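PDB 6N1B: carbohydrate-binding protein from Flavonifractor plautii, which probably removes the N-acetyl group of the N-acetylgalactosamine in the A blood-group antigen, a step in converting A to universal O type blood. Local coordinates for residues A[33-41]-A[89-99]; A[73-81]-A[380-388]. One frame throughout, in Å; residues are numbered along the deposited sequence. Where two conformers were deposited one is given.

Contacts 1 and 2 lie about 18 Å apart between centres in what appears to be a five-bladed beta-propeller, and both connect the sheet of strands 67-75 and 87-91 with strand 385-395 or the loop bonded to it. Contact 1 uses the outer strand 87-91 and the loop 33-41; contact 2 uses the neighbouring strand 67-75, with the loop after it, and strand 385-395. They touch directly, since Tyr73 OH is 2.6 Å from Pro39 O, a probable hydrogen bond, and Phe38 CD2 is 3.7 Å from Tyr73 CD1. Contact 2 supplies Arg79 and Ser81 to the glycan pocket, and the side chain of Trp387 is about 5 Å from a bound beta-D-galactopyranose. In contact 1, the side chain of Trp97 is about 12 Å from a calcium ion.

Contact 1: residues A[33-41]-A[89-99]; sequences PGYQDFPAY and VASSDGVHWVE
Gln36 and Trp97 both set CG opposite their own carbonyl carbon (chi1 -69° and -65°), and the amide of the first, carried on a straight chain beyond CG, reaches the indole edge that bears NE1. There Trp97 NE1 donates to Gln36 OE1 over 2.8 Å in a nearly straight bond (167°). The oxygen lies in the indole plane, whereas NE1 stands well above the plane of the amide carbonyl. The other end of the amide is held less firmly: Gln36 NE2 gives Gly94 O a weak bond of 3.1 Å. The strong bond at OE1 and the weak one at NE2 together favour this orientation of the amide.

Beside this bond the Phe38 ring makes an offset stack with the five-membered ring of Trp97, their centroids 4.3 Å apart. Phe38 CZ lies over one indole face, offset toward the rim, and Ser91 CB covers the opposite one. The loop 33-41 thereby bridges two sheets of the probable beta-propeller: Gln36 is bonded through its backbone to Ile389 of strand 385-395, while its partner segment leaves strand 87-91, the outer strand of the next sheet. Val89, on that strand, divides its methyls between two neighbours, with CG2 lying 3.7 Å from Phe38 CE2 and CG1 3.8 Å from Pro39 CD.

The turn carrying Gly94 is braced from within. Ser91 OG accepts from the backbone N of Asp93, forming an ST turn, and Asp93 OD1 accepts from the N of Val95, forming an Asx turn. Asp93 OD2 receives His96 ND1 in the imidazole plane. Backbone groups also meet through water: one molecule accepts from Trp97 N at 2.9 Å and donates to Asp37 O at 2.7 Å. Farther along, the Glu99 side chain runs antiparallel to that of Pro39, its CG and CD packing against Pro39 CG, and its OE2 is bonded to Asn105.

Contact 2: residues A[73-81]-A[380-388]; sequences YTPNVMRIS and KSEDDRIWR. With FUC (alpha-L-fucopyranose), chain B.
Asn76 lays its side chain over one face of the Trp387 indole, its amide plane inclined at 56° to the ring. This joins two adjacent blades of the probable beta-propeller, strand 67-75 with its following loop and strand 385-395, on the side where the glycan binds. The closest approach is Asn76 ND2 to Trp387 CZ2, 3.2 Å, with the nitrogen displaced toward the ring's rim. Asn76 CB adds a CH-pi contact, 4.3 Å from the centroid of the five-membered ring and close to its normal. Trp387 also meets Tyr335, a residue of the glycan pocket, edge-to-face.

Met78 crosses the same indole at about a right angle. Its first torsion, with CG opposite the carbonyl carbon, seats Met78 CG 3.5 Å from Arg385 N. The bend at chi2 (-56°) then brings Met78 SD to 3.5 Å from Trp387 NE1, a Met-aromatic contact oblique to the five-membered ring, and the turn at chi3 sends CE toward Arg385 CD and NH1. A water accepts from Met78 N and probably donates to Arg385 O, linking the two backbones there.

The charged end is organised differently. Arg79 runs extended from CG to NE and turns its guanidinium nearly coplanar with the Asp384 carboxylate, 13° between planes. The grip is side-on and bidentate: Arg79 NE to Asp384 OD2 and Arg79 NH2 to Asp384 OD1 each measure 2.8 Å, and both oxygens use their syn lone pairs. Glu382 instead lies over a guanidinium face, with CG 3.7 Å from Arg79 NH1; its carboxylate forms only a long salt bridge, out of the guanidinium plane. Asp384 therefore fixes the rotation of the guanidinium, and Glu382 probably adds charge stabilisation. Beyond Arg79 the loop reaches the sugar, where Ser81 OG donates to the ring oxygen O5 of fucose over 2.7 Å.

Contact 1: residues A[33-41]-A[89-99]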
loop_
_atom_site.group_PDB
_atom_site.type_symbol
_atom_site.label_atom_id
_atom_site.label_comp_id
_atom_site.label_asym_id
_atom_site.label_seq_id
_atom_site.Cartn_x
_atom_site.Cartn_y
_atom_site.Cartn_z
ATOM N N PRO A 33 17.939 4.609 9.119
ATOM C CA PRO A 33 19.026 4.416 8.146
ATOM C C PRO A 33 18.813 3.186 7.265
ATOM O O PRO A 33 18.218 2.205 7.756
ATOM C CB PRO A 33 20.254 4.197 9.057
ATOM C CG PRO A 33 19.875 4.520 10.415
ATOM C CD PRO A 33 18.362 4.545 10.534
ATOM N N GLY A 34 19.291 3.272 6.044
ATOM C CA GLY A 34 19.182 2.118 5.126
ATOM C C GLY A 34 17.692 1.858 4.765
ATOM O O GLY A 34 16.911 2.832 4.718
ATOM N N TYR A 35 17.396 0.609 4.513
ATOM C CA TYR A 35 16.053 0.225 4.153
ATOM C C TYR A 35 15.786 -1.186 4.630
ATOM O O TYR A 35 16.638 -1.710 5.393
ATOM C CB TYR A 35 15.720 0.516 2.689
ATOM C CG TYR A 35 16.661 -0.180 1.737
ATOM C CD1 TYR A 35 16.588 -1.562 1.476
ATOM C CD2 TYR A 35 17.675 0.534 1.089
ATOM C CE1 TYR A 35 17.485 -2.185 0.563
ATOM C CE2 TYR A 35 18.582 -0.115 0.205
ATOM C CZ TYR A 35 18.468 -1.451 -0.069
ATOM O OH TYR A 35 19.329 -2.102 -0.908
ATOM N N GLN A 36 14.621 -1.789 4.314
ATOM C CA GLN A 36 14.297 -3.108 4.835
ATOM C C GLN A 36 14.407 -4.082 3.732
ATOM O O GLN A 36 14.118 -3.841 2.564
ATOM C CB GLN A 36 12.896 -3.122 5.476
ATOM C CG GLN A 36 12.864 -2.312 6.749
ATOM C CD GLN A 36 11.580 -2.402 7.522
ATOM O OE1 GLN A 36 10.592 -2.951 7.061
ATOM N NE2 GLN A 36 11.567 -1.773 8.708
ATOM N N ASP A 37 14.886 -5.311 4.066
ATOM C CA ASP A 37 15.041 -6.360 3.047
ATOM C C ASP A 37 13.751 -7.100 2.793
ATOM O O ASP A 37 13.275 -7.819 3.625
ATOM C CB ASP A 37 16.161 -7.314 3.424
ATOM C CG ASP A 37 17.464 -6.657 3.335
ATOM O OD1 ASP A 37 17.880 -6.081 2.283
ATOM O OD2 ASP A 37 18.145 -6.652 4.373
ATOM N N PHE A 38 13.193 -6.955 1.637
ATOM C CA PHE A 38 12.074 -7.730 1.161
ATOM C C PHE A 38 12.526 -8.614 0.005
ATOM O O PHE A 38 13.198 -8.086 -0.897
ATOM C CB PHE A 38 10.911 -6.866 0.690
ATOM C CG PHE A 38 10.132 -6.131 1.764
ATOM C CD1 PHE A 38 10.606 -5.069 2.539
ATOM C CD2 PHE A 38 8.844 -6.573 2.055
ATOM C CE1 PHE A 38 9.837 -4.477 3.528
ATOM C CE2 PHE A 38 8.108 -5.983 3.035
ATOM C CZ PHE A 38 8.604 -4.968 3.757
ATOM N N PRO A 39 12.188 -9.880 -0.013
ATOM C CA PRO A 39 12.605 -10.755 -1.103
ATOM C C PRO A 39 11.738 -10.544 -2.321
ATOM O O PRO A 39 10.520 -10.367 -2.219
ATOM C CB PRO A 39 12.483 -12.117 -0.481
ATOM C CG PRO A 39 11.342 -11.977 0.452
ATOM C CD PRO A 39 11.409 -10.598 1.007
ATOM N N ALA A 40 12.308 -10.503 -3.485
ATOM C CA ALA A 40 11.570 -10.524 -4.702
ATOM C C ALA A 40 11.922 -11.772 -5.505
ATOM O O ALA A 40 13.091 -12.164 -5.631
ATOM C CB ALA A 40 11.851 -9.318 -5.595
ATOM N N TYR A 41 10.891 -12.375 -6.111
ATOM C CA TYR A 41 11.061 -13.719 -6.762
ATOM C C TYR A 41 11.854 -13.650 -8.045
ATOM O O TYR A 41 12.348 -14.666 -8.503
ATOM C CB TYR A 41 9.701 -14.423 -6.988
ATOM C CG TYR A 41 8.962 -13.826 -8.199
ATOM C CD1 TYR A 41 8.226 -12.645 -8.141
ATOM C CD2 TYR A 41 9.011 -14.444 -9.453
ATOM C CE1 TYR A 41 7.637 -12.133 -9.262
ATOM C CE2 TYR A 41 8.392 -13.916 -10.566
ATOM C CZ TYR A 41 7.693 -12.747 -10.415
ATOM O OH TYR A 41 7.066 -12.210 -11.540
ATOM N N VAL A 89 5.144 -11.433 3.175
ATOM C CA VAL A 89 6.137 -11.752 4.199
ATOM C C VAL A 89 5.456 -11.548 5.573
ATOM O O VAL A 89 4.402 -10.905 5.708
ATOM C CB VAL A 89 7.429 -10.912 4.075
ATOM C CG1 VAL A 89 8.308 -11.443 2.957
ATOM C CG2 VAL A 89 7.139 -9.429 3.930
ATOM N N ALA A 90 6.120 -12.034 6.625
ATOM C CA ALA A 90 5.746 -11.897 7.991
ATOM C C ALA A 90 6.948 -11.528 8.863
ATOM O O ALA A 90 8.100 -11.736 8.401
ATOM C CB ALA A 90 5.021 -13.134 8.560
ATOM N N SER A 91 6.689 -10.987 10.066
ATOM C CA SER A 91 7.748 -10.568 10.923
ATOM C C SER A 91 7.296 -10.602 12.338
ATOM O O SER A 91 6.107 -10.409 12.629
ATOM C CB SER A 91 8.158 -9.103 10.497
ATOM O OG SER A 91 9.185 -8.645 11.311
ATOM N N SER A 92 8.256 -10.739 13.256
ATOM C CA SER A 92 8.034 -10.518 14.655
ATOM C C SER A 92 8.327 -9.095 15.179
ATOM O O SER A 92 8.080 -8.804 16.321
ATOM C CB SER A 92 8.782 -11.545 15.497
ATOM O OG SER A 92 10.121 -11.347 15.303
ATOM N N ASP A 93 8.892 -8.263 14.311
ATOM C CA ASP A 93 9.352 -6.959 14.718
ATOM C C ASP A 93 9.033 -5.770 13.771
ATOM O O ASP A 93 9.259 -4.620 14.130
ATOM C CB ASP A 93 10.845 -7.003 15.083
ATOM C CG ASP A 93 11.768 -7.404 13.937
ATOM O OD1 ASP A 93 11.344 -7.450 12.773
ATOM O OD2 ASP A 93 12.934 -7.748 14.238
ATOM N N GLY A 94 8.510 -6.043 12.580
ATOM C CA GLY A 94 8.353 -4.970 11.619
ATOM C C GLY A 94 9.589 -4.484 10.923
ATOM O O GLY A 94 9.518 -3.476 10.287
ATOM N N VAL A 95 10.675 -5.262 11.020
ATOM C CA VAL A 95 11.933 -4.940 10.479
ATOM C C VAL A 95 12.538 -6.037 9.635
ATOM O O VAL A 95 13.009 -5.799 8.511
ATOM C CB VAL A 95 12.955 -4.448 11.562
ATOM C CG1 VAL A 95 14.356 -4.198 10.996
ATOM C CG2 VAL A 95 12.438 -3.222 12.277
ATOM N N HIS A 96 12.610 -7.205 10.252
ATOM C CA HIS A 96 13.182 -8.371 9.615
ATOM C C HIS A 96 12.043 -9.234 9.111
ATOM O O HIS A 96 11.261 -9.759 9.911
ATOM C CB HIS A 96 14.051 -9.143 10.632
ATOM C CG HIS A 96 15.093 -8.276 11.245
ATOM N ND1 HIS A 96 14.935 -7.688 12.472
ATOM C CD2 HIS A 96 16.265 -7.813 10.727
ATOM C CE1 HIS A 96 16.036 -6.970 12.724
ATOM N NE2 HIS A 96 16.855 -7.030 11.672
ATOM N N TRP A 97 11.898 -9.381 7.828
ATOM C CA TRP A 97 10.746 -10.027 7.204
ATOM C C TRP A 97 11.194 -11.398 6.699
ATOM O O TRP A 97 12.317 -11.554 6.150
ATOM C CB TRP A 97 10.289 -9.161 6.031
ATOM C CG TRP A 97 9.767 -7.827 6.449
ATOM C CD1 TRP A 97 10.454 -6.639 6.466
ATOM C CD2 TRP A 97 8.495 -7.557 7.011
ATOM N NE1 TRP A 97 9.709 -5.639 7.035
ATOM C CE2 TRP A 97 8.467 -6.163 7.363
ATOM C CE3 TRP A 97 7.367 -8.331 7.303
ATOM C CZ2 TRP A 97 7.331 -5.586 7.909
ATOM C CZ3 TRP A 97 6.273 -7.719 7.799
ATOM C CH2 TRP A 97 6.235 -6.374 8.148
ATOM N N VAL A 98 10.309 -12.375 6.799
ATOM C CA VAL A 98 10.565 -13.710 6.294
ATOM C C VAL A 98 9.381 -14.231 5.478
ATOM O O VAL A 98 8.234 -13.793 5.704
ATOM C CB VAL A 98 10.836 -14.691 7.473
ATOM C CG1 VAL A 98 12.075 -14.302 8.220
ATOM C CG2 VAL A 98 9.657 -14.858 8.412
ATOM N N GLU A 99 9.623 -15.151 4.602
ATOM C CA GLU A 99 8.548 -15.846 3.909
ATOM C C GLU A 99 8.108 -16.990 4.797
ATOM O O GLU A 99 8.939 -17.851 5.088
ATOM C CB GLU A 99 9.047 -16.306 2.516
ATOM C CG GLU A 99 9.424 -15.216 1.608
ATOM C CD GLU A 99 9.995 -15.634 0.318
ATOM O OE1 GLU A 99 11.183 -16.004 0.292
ATOM O OE2 GLU A 99 9.414 -15.303 -0.700
HETATM O O HOH W 1 15.207 -5.697 6.979
HETATM O O HOH W 2 14.075 -8.518 6.097
HETATM O O HOH W 3 9.890 -13.587 -2.952
#

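Contact 2: residues A[73-81]-A[380-388]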
loop_
_atom_site.group_PDB
_atom_site.type_symbol
_atom_site.label_atom_id
_atom_site.label_comp_id
_atom_site.label_asym_id
_atom_site.label_seq_id
_atom_site.Cartn_x
_atom_site.Cartn_y
_atom_site.Cartn_z
ATOM N N TYR A 73 3.208 -6.886 -0.641
ATOM C CA TYR A 73 3.994 -5.924 -1.364
ATOM C C TYR A 73 4.139 -6.446 -2.796
ATOM O O TYR A 73 3.720 -7.564 -3.135
ATOM C CB TYR A 73 5.402 -5.749 -0.717
ATOM C CG TYR A 73 6.246 -6.995 -0.711
ATOM C CD1 TYR A 73 5.971 -8.056 0.170
ATOM C CD2 TYR A 73 7.239 -7.188 -1.604
ATOM C CE1 TYR A 73 6.672 -9.209 0.123
ATOM C CE2 TYR A 73 7.974 -8.401 -1.661
ATOM C CZ TYR A 73 7.672 -9.357 -0.765
ATOM O OH TYR A 73 8.382 -10.553 -0.769
ATOM N N THR A 74 4.744 -5.614 -3.669
ATOM C CA THR A 74 5.020 -6.090 -5.069
ATOM C C THR A 74 6.458 -5.766 -5.416
ATOM O O THR A 74 6.879 -4.608 -5.312
ATOM C CB THR A 74 4.138 -5.360 -6.061
ATOM O OG1 THR A 74 4.140 -3.939 -5.775
ATOM C CG2 THR A 74 2.728 -5.844 -6.038
ATOM N N PRO A 75 7.201 -6.746 -5.903
ATOM C CA PRO A 75 8.390 -6.409 -6.605
ATOM C C PRO A 75 8.139 -5.434 -7.689
ATOM O O PRO A 75 7.029 -5.331 -8.237
ATOM C CB PRO A 75 8.834 -7.788 -7.256
ATOM C CG PRO A 75 8.200 -8.807 -6.316
ATOM C CD PRO A 75 6.881 -8.182 -5.998
ATOM N N ASN A 76 9.150 -4.660 -8.120
ATOM C CA ASN A 76 9.042 -3.864 -9.345
ATOM C C ASN A 76 10.417 -3.465 -9.820
ATOM O O ASN A 76 11.320 -3.280 -9.007
ATOM C CB ASN A 76 8.158 -2.623 -9.174
ATOM C CG ASN A 76 7.509 -2.188 -10.479
ATOM O OD1 ASN A 76 7.328 -2.997 -11.391
ATOM N ND2 ASN A 76 7.169 -0.849 -10.539
ATOM N N VAL A 77 10.542 -3.298 -11.148
ATOM C CA VAL A 77 11.743 -2.733 -11.789
ATOM C C VAL A 77 11.291 -1.750 -12.851
ATOM O O VAL A 77 10.148 -1.846 -13.329
ATOM C CB VAL A 77 12.611 -3.885 -12.421
ATOM C CG1 VAL A 77 13.062 -4.867 -11.348
ATOM C CG2 VAL A 77 11.925 -4.562 -13.550
ATOM N N MET A 78 12.179 -0.888 -13.279
ATOM C CA MET A 78 11.920 -0.056 -14.438
ATOM C C MET A 78 11.837 -0.873 -15.706
ATOM O O MET A 78 12.428 -1.937 -15.869
ATOM C CB MET A 78 13.007 0.983 -14.608
ATOM C CG MET A 78 13.112 2.009 -13.437
ATOM S SD MET A 78 11.618 2.914 -13.058
ATOM C CE MET A 78 11.523 3.988 -14.448
ATOM N N ARG A 79 10.973 -0.337 -16.621
ATOM C CA ARG A 79 10.843 -0.790 -17.986
ATOM C C ARG A 79 9.892 -1.956 -18.231
ATOM O O ARG A 79 9.446 -2.186 -19.353
ATOM C CB ARG A 79 12.138 -1.042 -18.679
ATOM C CG ARG A 79 13.204 0.082 -18.597
ATOM C CD ARG A 79 14.229 -0.091 -19.655
ATOM N NE ARG A 79 15.314 0.858 -19.451
ATOM C CZ ARG A 79 16.359 0.941 -20.281
ATOM N NH1 ARG A 79 16.430 0.149 -21.357
ATOM N NH2 ARG A 79 17.334 1.816 -19.977
ATOM N N ILE A 80 9.686 -2.766 -17.216
ATOM C CA ILE A 80 8.850 -3.966 -17.305
ATOM C C ILE A 80 8.095 -4.165 -16.040
ATOM O O ILE A 80 8.697 -4.125 -14.980
ATOM C CB ILE A 80 9.643 -5.197 -17.762
ATOM C CG1 ILE A 80 8.779 -6.427 -18.019
ATOM C CG2 ILE A 80 10.791 -5.517 -16.822
ATOM C CD1 ILE A 80 9.451 -7.498 -18.863
ATOM N N SER A 81 6.746 -4.289 -16.190
ATOM C CA SER A 81 5.871 -4.412 -15.025
ATOM C C SER A 81 5.445 -5.834 -14.706
ATOM O O SER A 81 4.638 -6.085 -13.812
ATOM C CB SER A 81 4.651 -3.485 -15.211
ATOM O OG SER A 81 5.097 -2.133 -15.205
ATOM N N LYS A 380 22.072 -2.315 -12.344
ATOM C CA LYS A 380 22.317 -2.897 -13.632
ATOM C C LYS A 380 21.939 -1.979 -14.772
ATOM O O LYS A 380 21.521 -0.800 -14.597
ATOM C CB LYS A 380 21.686 -4.305 -13.712
ATOM C CG LYS A 380 21.938 -5.313 -12.534
ATOM C CD LYS A 380 23.310 -5.612 -12.289
ATOM C CE LYS A 380 23.540 -6.825 -11.234
ATOM N NZ LYS A 380 24.458 -6.317 -10.319
ATOM N N SER A 381 22.078 -2.525 -15.971
ATOM C CA SER A 381 22.034 -1.700 -17.147
ATOM C C SER A 381 20.633 -1.043 -17.417
ATOM O O SER A 381 20.640 0.072 -17.918
ATOM C CB SER A 381 22.397 -2.552 -18.370
ATOM O OG SER A 381 21.529 -3.678 -18.417
ATOM N N GLU A 382 19.558 -1.705 -17.060
ATOM C CA GLU A 382 18.237 -1.214 -17.302
ATOM C C GLU A 382 17.631 -0.715 -16.002
ATOM O O GLU A 382 16.422 -0.378 -16.041
ATOM C CB GLU A 382 17.377 -2.232 -18.062
ATOM C CG GLU A 382 17.985 -2.535 -19.399
ATOM C CD GLU A 382 17.154 -3.441 -20.287
ATOM O OE1 GLU A 382 15.940 -3.563 -20.100
ATOM O OE2 GLU A 382 17.768 -3.837 -21.308
ATOM N N ASP A 383 18.406 -0.579 -14.933
ATOM C CA ASP A 383 17.921 0.065 -13.718
ATOM C C ASP A 383 18.004 1.581 -13.870
ATOM O O ASP A 383 18.923 2.213 -13.347
ATOM C CB ASP A 383 18.709 -0.429 -12.543
ATOM C CG ASP A 383 18.383 -1.826 -12.079
ATOM O OD1 ASP A 383 17.224 -2.287 -12.315
ATOM O OD2 ASP A 383 19.355 -2.507 -11.602
ATOM N N ASP A 384 17.053 2.167 -14.571
ATOM C CA ASP A 384 17.007 3.587 -14.699
ATOM C C ASP A 384 16.847 4.310 -13.363
ATOM O O ASP A 384 17.316 5.437 -13.096
ATOM C CB ASP A 384 15.905 4.079 -15.666
ATOM C CG ASP A 384 15.953 3.423 -16.996
ATOM O OD1 ASP A 384 17.015 3.391 -17.638
ATOM O OD2 ASP A 384 14.994 2.789 -17.398
ATOM N N ARG A 385 16.106 3.586 -12.458
ATOM C CA ARG A 385 15.903 3.941 -11.067
ATOM C C ARG A 385 15.909 2.590 -10.294
ATOM O O ARG A 385 15.900 1.543 -10.938
ATOM C CB ARG A 385 14.471 4.615 -10.939
ATOM C CG ARG A 385 14.321 5.855 -11.772
ATOM C CD ARG A 385 12.977 6.527 -11.591
ATOM N NE ARG A 385 12.949 7.719 -12.434
ATOM C CZ ARG A 385 11.902 8.166 -13.081
ATOM N NH1 ARG A 385 10.724 7.588 -13.046
ATOM N NH2 ARG A 385 12.129 9.199 -13.894
ATOM N N ILE A 386 15.973 2.706 -8.987
ATOM C CA ILE A 386 15.925 1.531 -8.117
ATOM C C ILE A 386 14.780 1.736 -7.126
ATOM O O ILE A 386 14.587 2.779 -6.553
ATOM C CB ILE A 386 17.246 1.314 -7.354
ATOM C CG1 ILE A 386 18.394 0.959 -8.273
ATOM C CG2 ILE A 386 17.124 0.250 -6.268
ATOM C CD1 ILE A 386 18.381 -0.470 -8.828
ATOM N N TRP A 387 14.005 0.661 -6.946
ATOM C CA TRP A 387 12.819 0.632 -6.082
ATOM C C TRP A 387 13.122 -0.100 -4.773
ATOM O O TRP A 387 13.487 -1.311 -4.842
ATOM C CB TRP A 387 11.636 -0.089 -6.756
ATOM C CG TRP A 387 11.235 0.362 -8.133
ATOM C CD1 TRP A 387 11.904 0.192 -9.270
ATOM C CD2 TRP A 387 9.990 1.045 -8.483
ATOM N NE1 TRP A 387 11.173 0.658 -10.385
ATOM C CE2 TRP A 387 9.999 1.218 -9.895
ATOM C CE3 TRP A 387 8.919 1.476 -7.754
ATOM C CZ2 TRP A 387 8.949 1.781 -10.589
ATOM C CZ3 TRP A 387 7.856 2.125 -8.435
ATOM C CH2 TRP A 387 7.905 2.249 -9.831
ATOM N N ARG A 388 12.890 0.523 -3.624
ATOM C CA ARG A 388 13.022 -0.168 -2.344
ATOM C C ARG A 388 11.935 0.281 -1.355
ATOM O O ARG A 388 11.218 1.285 -1.555
ATOM C CB ARG A 388 14.395 0.201 -1.661
ATOM C CG ARG A 388 15.667 -0.106 -2.407
ATOM C CD ARG A 388 15.892 -1.595 -2.656
ATOM N NE ARG A 388 17.185 -1.732 -3.302
ATOM C CZ ARG A 388 17.618 -2.807 -3.908
ATOM N NH1 ARG A 388 16.866 -3.920 -3.971
ATOM N NH2 ARG A 388 18.836 -2.794 -4.483
HETATM C C1 FUC B . 3.391 0.799 -16.320
HETATM C C2 FUC B . 2.282 0.031 -17.056
HETATM C C3 FUC B . 2.594 -0.022 -18.568
HETATM C C4 FUC B . 3.918 -0.733 -18.779
HETATM C C5 FUC B . 5.006 0.039 -18.049
HETATM C C6 FUC B . 6.431 -0.591 -18.079
HETATM O O2 FUC B . 1.017 0.740 -16.890
HETATM O O3 FUC B . 1.577 -0.803 -19.250
HETATM O O4 FUC B . 3.817 -2.062 -18.289
HETATM O O5 FUC B . 4.634 0.147 -16.640
HETATM O O HOH W 4 14.639 -0.755 -11.839
#